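Local coordinates for spore germination protein GerM (Bacillus subtilis subsp. subtilis str. 168, PDB 6GZB) that is of unknown molecular function but affects both sporulation and germination, and is built from tandem GerMN domains, at residues 137-148 with 179-187; 195-205 with 216-226. One frame throughout, in Å; residues are numbered along the deposited sequence.

Interaction 1. Residues 137-148 with 179-187; sequences QKIVQSVTWTLT and LSRKDGINL
A tryptophan held between an arginine and an isoleucine dominates this packing of helix 136-147 against the loop between strand 163-164 and strand 198-208. On one face of the W145 indole, R181 CD stands 3.7 Å from the six-membered ring centroid, 12° off the normal; on the opposite face, I185 CD1 sits over the five-membered ring, also 3.7 Å from its centroid. The guanidinium lies nearly parallel to the indole, 17° between planes, with W145 CE3 beneath its rim. Two bonds fix that flat group against W145 and T148: R181 NH2 reaches W145 O at 2.8 Å, and R181 NE meets T148 OG1 in the guanidinium plane at 2.9 Å. The loop here makes a short 3-10 turn, 181-183, opened by an ST turn in which S180 OG accepts from K182 N. A leucine in place of R181 would probably leave W145 O and T148 OG1 without these donors and the indole less firmly held. Farther along, Q141 extends beyond CG and offers OE1 to N186 N (3.1 Å, 168° at the hydrogen), the donor standing above the amide plane. Q141 NE2 donates to two waters; one also accepts from L187 N, the other donates to D183 O.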
loop_
_atom_site.group_PDB
_atom_site.type_symbol
_atom_site.label_atom_id
_atom_site.label_comp_id
_atom_site.label_asym_id
_atom_site.label_seq_id
_atom_site.Cartn_x
_atom_site.Cartn_y
_atom_site.Cartn_z
ATOM N N GLN A 137 1.765 -0.629 -15.642
ATOM C CA GLN A 137 2.415 -0.515 -14.340
ATOM C C GLN A 137 1.470 -0.908 -13.213
ATOM O O GLN A 137 1.894 -1.476 -12.222
ATOM C CB GLN A 137 2.919 0.912 -14.103
ATOM C CG GLN A 137 4.217 1.245 -14.808
ATOM C CD GLN A 137 5.111 2.122 -13.964
ATOM O OE1 GLN A 137 5.935 1.629 -13.187
ATOM N NE2 GLN A 137 4.920 3.428 -14.070
ATOM N N LYS A 138 0.186 -0.603 -13.370
ATOM C CA LYS A 138 -0.808 -0.977 -12.369
ATOM C C LYS A 138 -0.826 -2.476 -12.157
ATOM O O LYS A 138 -0.865 -2.952 -11.024
ATOM C CB LYS A 138 -2.205 -0.513 -12.802
ATOM C CG LYS A 138 -2.342 0.989 -12.971
ATOM C CD LYS A 138 -3.762 1.370 -13.373
ATOM C CE LYS A 138 -3.790 2.709 -14.089
ATOM N NZ LYS A 138 -3.233 3.813 -13.268
ATOM N N ILE A 139 -0.813 -3.222 -13.261
ATOM C CA ILE A 139 -0.853 -4.674 -13.195
ATOM C C ILE A 139 0.360 -5.243 -12.448
ATOM O O ILE A 139 0.214 -6.103 -11.580
ATOM C CB ILE A 139 -0.960 -5.273 -14.609
ATOM C CG1 ILE A 139 -2.372 -5.047 -15.148
ATOM C CG2 ILE A 139 -0.624 -6.757 -14.611
ATOM C CD1 ILE A 139 -2.463 -5.122 -16.655
ATOM N N VAL A 140 1.549 -4.749 -12.762
ATOM C CA VAL A 140 2.765 -5.218 -12.085
ATOM C C VAL A 140 2.695 -4.943 -10.583
ATOM O O VAL A 140 3.020 -5.799 -9.766
ATOM C CB VAL A 140 4.034 -4.539 -12.644
ATOM C CG1 VAL A 140 5.271 -5.042 -11.907
ATOM C CG2 VAL A 140 4.173 -4.806 -14.134
ATOM N N GLN A 141 2.264 -3.742 -10.223
ATOM C CA GLN A 141 2.185 -3.349 -8.822
ATOM C C GLN A 141 1.111 -4.132 -8.079
ATOM O O GLN A 141 1.332 -4.556 -6.940
ATOM C CB GLN A 141 1.923 -1.851 -8.705
ATOM C CG GLN A 141 3.108 -0.999 -9.122
ATOM C CD GLN A 141 2.747 0.443 -9.392
ATOM O OE1 GLN A 141 1.593 0.853 -9.222
ATOM N NE2 GLN A 141 3.739 1.230 -9.809
ATOM N N SER A 142 -0.034 -4.337 -8.731
ATOM C CA SER A 142 -1.129 -5.109 -8.145
ATOM C C SER A 142 -0.700 -6.534 -7.795
ATOM O O SER A 142 -0.893 -7.009 -6.677
ATOM C CB SER A 142 -2.315 -5.157 -9.107
ATOM O OG SER A 142 -3.328 -6.029 -8.627
ATOM N N VAL A 143 -0.120 -7.219 -8.766
ATOM C CA VAL A 143 0.349 -8.574 -8.564
ATOM C C VAL A 143 1.413 -8.616 -7.467
ATOM O O VAL A 143 1.359 -9.448 -6.567
ATOM C CB VAL A 143 0.921 -9.156 -9.874
ATOM C CG1 VAL A 143 1.646 -10.458 -9.608
ATOM C CG2 VAL A 143 -0.191 -9.364 -10.885
ATOM N N THR A 144 2.335 -7.665 -7.510
ATOM C CA THR A 144 3.429 -7.629 -6.556
ATOM C C THR A 144 2.916 -7.426 -5.138
ATOM O O THR A 144 3.334 -8.117 -4.212
ATOM C CB THR A 144 4.449 -6.528 -6.902
ATOM O OG1 THR A 144 5.005 -6.783 -8.199
ATOM C CG2 THR A 144 5.576 -6.512 -5.880
ATOM N N TRP A 145 2.016 -6.466 -4.963
ATOM C CA TRP A 145 1.558 -6.122 -3.629
ATOM C C TRP A 145 0.579 -7.164 -3.107
ATOM O O TRP A 145 0.565 -7.465 -1.907
ATOM C CB TRP A 145 0.938 -4.725 -3.595
ATOM C CG TRP A 145 1.957 -3.636 -3.546
ATOM C CD1 TRP A 145 2.875 -3.339 -4.505
ATOM C CD2 TRP A 145 2.183 -2.718 -2.477
ATOM N NE1 TRP A 145 3.682 -2.321 -4.087
ATOM C CE2 TRP A 145 3.273 -1.904 -2.853
ATOM C CE3 TRP A 145 1.573 -2.499 -1.240
ATOM C CZ2 TRP A 145 3.782 -0.899 -2.027
ATOM C CZ3 TRP A 145 2.078 -1.491 -0.415
ATOM C CH2 TRP A 145 3.175 -0.715 -0.809
ATOM N N THR A 146 -0.181 -7.772 -4.010
ATOM C CA THR A 146 -1.086 -8.846 -3.610
ATOM C C THR A 146 -0.323 -10.091 -3.120
ATOM O O THR A 146 -0.645 -10.656 -2.068
ATOM C CB THR A 146 -2.065 -9.220 -4.734
ATOM O OG1 THR A 146 -2.854 -8.076 -5.084
ATOM C CG2 THR A 146 -2.993 -10.337 -4.280
ATOM N N LEU A 147 0.727 -10.471 -3.841
ATOM C CA LEU A 147 1.522 -11.639 -3.467
ATOM C C LEU A 147 2.301 -11.403 -2.179
ATOM O O LEU A 147 2.401 -12.293 -1.339
ATOM C CB LEU A 147 2.487 -12.028 -4.592
ATOM C CG LEU A 147 1.838 -12.747 -5.771
ATOM C CD1 LEU A 147 2.854 -13.015 -6.875
ATOM C CD2 LEU A 147 1.202 -14.040 -5.298
ATOM N N THR A 148 2.833 -10.201 -2.008
ATOM C CA THR A 148 3.729 -9.925 -0.889
ATOM C C THR A 148 3.004 -9.633 0.408
ATOM O O THR A 148 3.641 -9.363 1.428
ATOM C CB THR A 148 4.706 -8.767 -1.198
ATOM O OG1 THR A 148 3.993 -7.634 -1.696
ATOM C CG2 THR A 148 5.731 -9.216 -2.239
ATOM N N LEU A 179 11.768 -8.113 -7.575
ATOM C CA LEU A 179 10.530 -7.325 -7.682
ATOM C C LEU A 179 9.778 -7.390 -6.357
ATOM O O LEU A 179 9.382 -8.473 -5.922
ATOM C CB LEU A 179 9.644 -7.895 -8.783
ATOM C CG LEU A 179 8.773 -6.960 -9.621
ATOM C CD1 LEU A 179 7.653 -7.747 -10.276
ATOM C CD2 LEU A 179 8.219 -5.813 -8.815
ATOM N N SER A 180 9.579 -6.235 -5.725
ATOM C CA SER A 180 8.977 -6.187 -4.394
ATOM C C SER A 180 8.235 -4.875 -4.156
ATOM O O SER A 180 8.152 -4.021 -5.051
ATOM C CB SER A 180 10.065 -6.359 -3.330
ATOM O OG SER A 180 10.773 -5.150 -3.141
ATOM N N ARG A 181 7.715 -4.708 -2.942
ATOM C CA ARG A 181 7.008 -3.485 -2.566
ATOM C C ARG A 181 7.923 -2.279 -2.612
ATOM O O ARG A 181 7.457 -1.150 -2.723
ATOM C CB ARG A 181 6.375 -3.614 -1.180
ATOM C CG ARG A 181 5.225 -4.602 -1.143
ATOM C CD ARG A 181 4.356 -4.497 0.112
ATOM N NE ARG A 181 3.205 -5.394 0.004
ATOM C CZ ARG A 181 2.122 -5.353 0.772
ATOM N NH1 ARG A 181 2.008 -4.457 1.739
ATOM N NH2 ARG A 181 1.144 -6.218 0.563
ATOM N N LYS A 182 9.230 -2.517 -2.582
ATOM C CA LYS A 182 10.198 -1.424 -2.591
ATOM C C LYS A 182 10.313 -0.798 -3.976
ATOM O O LYS A 182 10.824 0.309 -4.121
ATOM C CB LYS A 182 11.575 -1.899 -2.121
ATOM C CG LYS A 182 11.643 -2.207 -0.636
ATOM C CD LYS A 182 12.954 -2.883 -0.276
ATOM C CE LYS A 182 13.114 -2.996 1.231
ATOM N NZ LYS A 182 14.451 -3.535 1.594
ATOM N N ASP A 183 9.830 -1.502 -4.988
ATOM C CA ASP A 183 9.729 -0.933 -6.327
ATOM C C ASP A 183 8.576 0.078 -6.455
ATOM O O ASP A 183 8.411 0.722 -7.483
ATOM C CB ASP A 183 9.602 -2.061 -7.338
ATOM C CG ASP A 183 10.878 -2.896 -7.426
ATOM O OD1 ASP A 183 11.883 -2.348 -7.917
ATOM O OD2 ASP A 183 10.906 -4.055 -6.945
ATOM N N GLY A 184 7.841 0.277 -5.370
ATOM C CA GLY A 184 6.916 1.405 -5.274
ATOM C C GLY A 184 5.528 1.065 -5.776
ATOM O O GLY A 184 5.255 -0.063 -6.210
ATOM N N ILE A 185 4.649 2.057 -5.719
ATOM C CA ILE A 185 3.259 1.885 -6.110
ATOM C C ILE A 185 2.660 3.261 -6.368
ATOM O O ILE A 185 3.005 4.220 -5.679
ATOM C CB ILE A 185 2.465 1.128 -5.016
ATOM C CG1 ILE A 185 1.040 0.840 -5.479
ATOM C CG2 ILE A 185 2.448 1.904 -3.711
ATOM C CD1 ILE A 185 0.374 -0.274 -4.693
ATOM N N ASN A 186 1.841 3.379 -7.414
ATOM C CA ASN A 186 1.251 4.664 -7.779
ATOM C C ASN A 186 2.299 5.774 -7.807
ATOM O O ASN A 186 2.157 6.799 -7.123
ATOM C CB ASN A 186 0.148 5.047 -6.785
ATOM C CG ASN A 186 -0.976 4.044 -6.740
ATOM O OD1 ASN A 186 -1.449 3.663 -5.662
ATOM N ND2 ASN A 186 -1.416 3.610 -7.903
ATOM N N LEU A 187 3.364 5.567 -8.567
ATOM C CA LEU A 187 4.507 6.492 -8.549
ATOM C C LEU A 187 4.087 7.909 -8.908
ATOM O O LEU A 187 3.464 8.120 -9.940
ATOM C CB LEU A 187 5.583 6.028 -9.545
ATOM C CG LEU A 187 6.087 4.589 -9.384
ATOM C CD1 LEU A 187 7.100 4.265 -10.476
ATOM C CD2 LEU A 187 6.692 4.339 -8.008
HETATM O O HOH W 1 2.853 3.709 -10.871
HETATM O O HOH W 2 6.517 0.219 -9.592
HETATM O O HOH W 3 6.119 -2.634 -6.225
#

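Interaction 2. Residues 195-205 with 216-226; sequences LTATHPLTVYY and VPVTKRIDNSE
Successive bends at chi2 (-49°) and chi3 (-62°) fold R221 across onto strand 198-205, while T198 holds OG1 between its backbone N and carbonyl carbon (chi1 62°), and the two meet. R221 NE donates to T198 OG1 at 2.8 Å, in the guanidinium plane; R221 NH2 adds a weak bond to T198 O. L195 CD2 lies over the centre of one guanidinium face, 3.5 Å from R221 CZ, and the H199-P200 peptide covers the other. T198 and R221 belong to the antiparallel β-hairpin of strands 198-208 and 213-223, whose hydrogen-bonded pairs run from H199 with I222 to Y205 with V216. On the face bearing H199, L201 and I222, I222 CB sits over the imidazole, 3.8 Å from its centroid, and L201 CB presses on I222 CG1 at 3.5 Å. On the other face, P217 CB lies above the Y204 ring, 3.8 Å from its centroid. Beyond the strand end, N224 N closes on A197 O at 3.0 Å. K220 NZ donates to Y205 OH at 2.7 Å and forms a salt bridge with E236 of helix 229-239, an arrangement that probably balances the buried lysine's charge and ties the hairpin to that helix.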
loop_
_atom_site.group_PDB
_atom_site.type_symbol
_atom_site.label_atom_id
_atom_site.label_comp_id
_atom_site.label_asym_id
_atom_site.label_seq_id
_atom_site.Cartn_x
_atom_site.Cartn_y
_atom_site.Cartn_z
ATOM N N LEU A 195 15.908 11.728 -10.168
ATOM C CA LEU A 195 16.020 10.429 -9.544
ATOM C C LEU A 195 17.407 10.170 -8.968
ATOM O O LEU A 195 17.587 9.232 -8.196
ATOM C CB LEU A 195 15.656 9.326 -10.536
ATOM C CG LEU A 195 14.275 9.449 -11.186
ATOM C CD1 LEU A 195 13.956 8.225 -12.024
ATOM C CD2 LEU A 195 13.199 9.656 -10.126
ATOM N N THR A 196 18.383 11.000 -9.322
ATOM C CA THR A 196 19.729 10.840 -8.765
ATOM C C THR A 196 19.816 11.493 -7.408
ATOM O O THR A 196 20.667 11.141 -6.602
ATOM C CB THR A 196 20.839 11.444 -9.670
ATOM O OG1 THR A 196 20.812 12.878 -9.591
ATOM C CG2 THR A 196 20.652 11.015 -11.112
ATOM N N ALA A 197 18.956 12.480 -7.174
ATOM C CA ALA A 197 19.035 13.288 -5.960
ATOM C C ALA A 197 17.939 12.932 -4.963
ATOM O O ALA A 197 17.840 13.563 -3.919
ATOM C CB ALA A 197 18.941 14.763 -6.300
ATOM N N THR A 198 17.100 11.954 -5.295
ATOM C CA THR A 198 15.977 11.601 -4.438
ATOM C C THR A 198 15.869 10.097 -4.289
ATOM O O THR A 198 16.426 9.339 -5.084
ATOM C CB THR A 198 14.643 12.128 -4.993
ATOM O OG1 THR A 198 14.380 11.528 -6.262
ATOM C CG2 THR A 198 14.662 13.633 -5.143
ATOM N N HIS A 199 15.131 9.663 -3.273
ATOM C CA HIS A 199 14.851 8.241 -3.100
ATOM C C HIS A 199 13.354 8.049 -2.873
ATOM O O HIS A 199 12.671 8.960 -2.410
ATOM C CB HIS A 199 15.649 7.670 -1.926
ATOM C CG HIS A 199 15.508 8.455 -0.658
ATOM N ND1 HIS A 199 14.719 8.038 0.395
ATOM C CD2 HIS A 199 16.041 9.638 -0.281
ATOM C CE1 HIS A 199 14.792 8.922 1.375
ATOM N NE2 HIS A 199 15.579 9.908 0.986
ATOM N N PRO A 200 12.837 6.871 -3.236
ATOM C CA PRO A 200 11.411 6.600 -3.143
ATOM C C PRO A 200 10.983 6.365 -1.704
ATOM O O PRO A 200 11.721 5.762 -0.928
ATOM C CB PRO A 200 11.247 5.313 -3.960
ATOM C CG PRO A 200 12.558 4.621 -3.798
ATOM C CD PRO A 200 13.582 5.722 -3.780
ATOM N N LEU A 201 9.780 6.817 -1.368
ATOM C CA LEU A 201 9.196 6.532 -0.071
ATOM C C LEU A 201 7.682 6.481 -0.222
ATOM O O LEU A 201 7.071 7.392 -0.787
ATOM C CB LEU A 201 9.574 7.621 0.937
ATOM C CG LEU A 201 9.276 7.290 2.403
ATOM C CD1 LEU A 201 10.230 6.213 2.905
ATOM C CD2 LEU A 201 9.341 8.541 3.269
ATOM N N THR A 202 7.086 5.414 0.292
ATOM C CA THR A 202 5.654 5.220 0.193
ATOM C C THR A 202 4.941 5.896 1.341
ATOM O O THR A 202 5.343 5.774 2.506
ATOM C CB THR A 202 5.309 3.732 0.151
ATOM O OG1 THR A 202 5.786 3.198 -1.088
ATOM C CG2 THR A 202 3.803 3.511 0.251
ATOM N N VAL A 203 3.925 6.675 0.985
ATOM C CA VAL A 203 3.144 7.454 1.941
ATOM C C VAL A 203 1.663 7.222 1.637
ATOM O O VAL A 203 1.255 7.195 0.472
ATOM C CB VAL A 203 3.474 8.952 1.787
ATOM C CG1 VAL A 203 2.559 9.820 2.625
ATOM C CG2 VAL A 203 4.933 9.204 2.139
ATOM N N TYR A 204 0.868 7.016 2.681
ATOM C CA TYR A 204 -0.556 6.743 2.519
ATOM C C TYR A 204 -1.385 8.012 2.647
ATOM O O TYR A 204 -1.254 8.764 3.614
ATOM C CB TYR A 204 -1.037 5.719 3.542
ATOM C CG TYR A 204 -0.686 4.294 3.193
ATOM C CD1 TYR A 204 0.557 3.762 3.508
ATOM C CD2 TYR A 204 -1.609 3.474 2.590
ATOM C CE1 TYR A 204 0.856 2.438 3.223
ATOM C CE2 TYR A 204 -1.322 2.157 2.297
ATOM C CZ TYR A 204 -0.077 1.650 2.591
ATOM O OH TYR A 204 0.197 0.330 2.290
ATOM N N TYR A 205 -2.229 8.248 1.650
ATOM C CA TYR A 205 -3.174 9.339 1.710
ATOM C C TYR A 205 -4.582 8.794 1.741
ATOM O O TYR A 205 -4.804 7.599 1.565
ATOM C CB TYR A 205 -2.989 10.275 0.515
ATOM C CG TYR A 205 -1.645 10.946 0.491
ATOM C CD1 TYR A 205 -1.352 11.976 1.372
ATOM C CD2 TYR A 205 -0.664 10.546 -0.400
ATOM C CE1 TYR A 205 -0.118 12.608 1.341
ATOM C CE2 TYR A 205 0.583 11.143 -0.414
ATOM C CZ TYR A 205 0.841 12.190 0.437
ATOM O OH TYR A 205 2.081 12.774 0.418
ATOM N N VAL A 216 -4.678 5.077 0.403
ATOM C CA VAL A 216 -4.020 4.871 -0.871
ATOM C C VAL A 216 -2.524 5.155 -0.746
ATOM O O VAL A 216 -2.118 6.245 -0.321
ATOM C CB VAL A 216 -4.587 5.826 -1.931
ATOM C CG1 VAL A 216 -3.876 5.625 -3.262
ATOM C CG2 VAL A 216 -6.087 5.622 -2.070
ATOM N N PRO A 217 -1.700 4.161 -1.074
ATOM C CA PRO A 217 -0.253 4.315 -0.960
ATOM C C PRO A 217 0.302 4.977 -2.215
ATOM O O PRO A 217 -0.109 4.631 -3.321
ATOM C CB PRO A 217 0.233 2.872 -0.853
ATOM C CG PRO A 217 -0.758 2.084 -1.629
ATOM C CD PRO A 217 -2.078 2.807 -1.519
ATOM N N VAL A 218 1.175 5.958 -2.036
ATOM C CA VAL A 218 1.776 6.680 -3.148
ATOM C C VAL A 218 3.279 6.784 -2.895
ATOM O O VAL A 218 3.714 7.205 -1.822
ATOM C CB VAL A 218 1.182 8.099 -3.262
ATOM C CG1 VAL A 218 1.943 8.922 -4.273
ATOM C CG2 VAL A 218 -0.292 8.031 -3.637
ATOM N N THR A 219 4.075 6.384 -3.879
ATOM C CA THR A 219 5.531 6.514 -3.773
ATOM C C THR A 219 5.976 7.922 -4.167
ATOM O O THR A 219 5.816 8.340 -5.308
ATOM C CB THR A 219 6.246 5.498 -4.666
ATOM O OG1 THR A 219 5.818 4.174 -4.322
ATOM C CG2 THR A 219 7.748 5.602 -4.482
ATOM N N LYS A 220 6.504 8.658 -3.199
ATOM C CA LYS A 220 6.990 10.007 -3.427
ATOM C C LYS A 220 8.512 10.007 -3.548
ATOM O O LYS A 220 9.168 9.017 -3.215
ATOM C CB LYS A 220 6.572 10.897 -2.259
ATOM C CG LYS A 220 5.079 10.839 -1.983
ATOM C CD LYS A 220 4.636 12.007 -1.129
ATOM C CE LYS A 220 4.427 13.241 -1.981
ATOM N NZ LYS A 220 3.526 14.217 -1.313
ATOM N N ARG A 221 9.061 11.114 -4.038
ATOM C CA ARG A 221 10.506 11.294 -4.095
ATOM C C ARG A 221 10.947 12.132 -2.908
ATOM O O ARG A 221 10.473 13.239 -2.721
ATOM C CB ARG A 221 10.915 11.991 -5.398
ATOM C CG ARG A 221 10.520 11.276 -6.678
ATOM C CD ARG A 221 10.901 9.798 -6.685
ATOM N NE ARG A 221 12.340 9.566 -6.590
ATOM C CZ ARG A 221 12.937 8.413 -6.888
ATOM N NH1 ARG A 221 12.223 7.377 -7.303
ATOM N NH2 ARG A 221 14.256 8.294 -6.768
ATOM N N ILE A 222 11.844 11.590 -2.095
ATOM C CA ILE A 222 12.386 12.315 -0.953
ATOM C C ILE A 222 13.840 12.726 -1.241
ATOM O O ILE A 222 14.638 11.912 -1.716
ATOM C CB ILE A 222 12.385 11.425 0.307
ATOM C CG1 ILE A 222 11.021 10.766 0.525
ATOM C CG2 ILE A 222 12.815 12.222 1.526
ATOM C CD1 ILE A 222 9.879 11.741 0.714
ATOM N N ASP A 223 14.188 13.966 -0.906
ATOM C CA ASP A 223 15.555 14.453 -1.068
ATOM C C ASP A 223 16.547 13.578 -0.317
ATOM O O ASP A 223 16.322 13.209 0.831
ATOM C CB ASP A 223 15.683 15.898 -0.583
ATOM C CG ASP A 223 15.186 16.902 -1.606
ATOM O OD1 ASP A 223 15.232 16.593 -2.817
ATOM O OD2 ASP A 223 14.744 17.999 -1.198
ATOM N N ASN A 224 17.648 13.241 -0.979
ATOM C CA ASN A 224 18.625 12.326 -0.413
ATOM C C ASN A 224 19.365 12.940 0.771
ATOM O O ASN A 224 19.952 12.231 1.586
ATOM C CB ASN A 224 19.618 11.886 -1.491
ATOM C CG ASN A 224 19.045 10.828 -2.391
ATOM O OD1 ASN A 224 17.977 10.289 -2.110
ATOM N ND2 ASN A 224 19.762 10.494 -3.463
ATOM N N SER A 225 19.311 14.256 0.891
ATOM C CA SER A 225 19.867 14.921 2.064
ATOM C C SER A 225 19.092 14.592 3.337
ATOM O O SER A 225 19.654 14.653 4.422
ATOM C CB SER A 225 19.896 16.426 1.854
ATOM O OG SER A 225 18.595 16.912 1.604
ATOM N N GLU A 226 17.839 14.163 3.203
ATOM C CA GLU A 226 17.101 13.589 4.340
ATOM C C GLU A 226 17.484 12.132 4.576
ATOM O O GLU A 226 17.162 11.245 3.777
ATOM C CB GLU A 226 15.582 13.684 4.134
ATOM C CG GLU A 226 14.910 14.758 4.971
ATOM C CD GLU A 226 14.786 14.409 6.453
ATOM O OE1 GLU A 226 14.004 15.105 7.126
ATOM O OE2 GLU A 226 15.447 13.460 6.954
HETATM O O HOH W 4 18.697 8.196 -5.075
#

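How the interactions relate
Both contacts mix buried and exposed residues, but interaction 1 lies nearer the middle of the molecule, its centre about 9 Å from the centre of the chain, against about 14 Å for that of interaction 2. They hold different elements: 137-148 with 179-187 joins a helix to a loop, chiefly through side chains, whereas 195-205 with 216-226 pairs two strands by a regular backbone ladder. Each uses an arginine, one packed within the helix-loop contact, the other near the more exposed end of the hairpin. The two meet directly, I185 N approaching T219 OG1 at 2.8 Å, a probable hydrogen bond. Loop 179-187 thus touches both helix 136-147 and the hairpin, consistent with a bridge between the tandem GerMN domains.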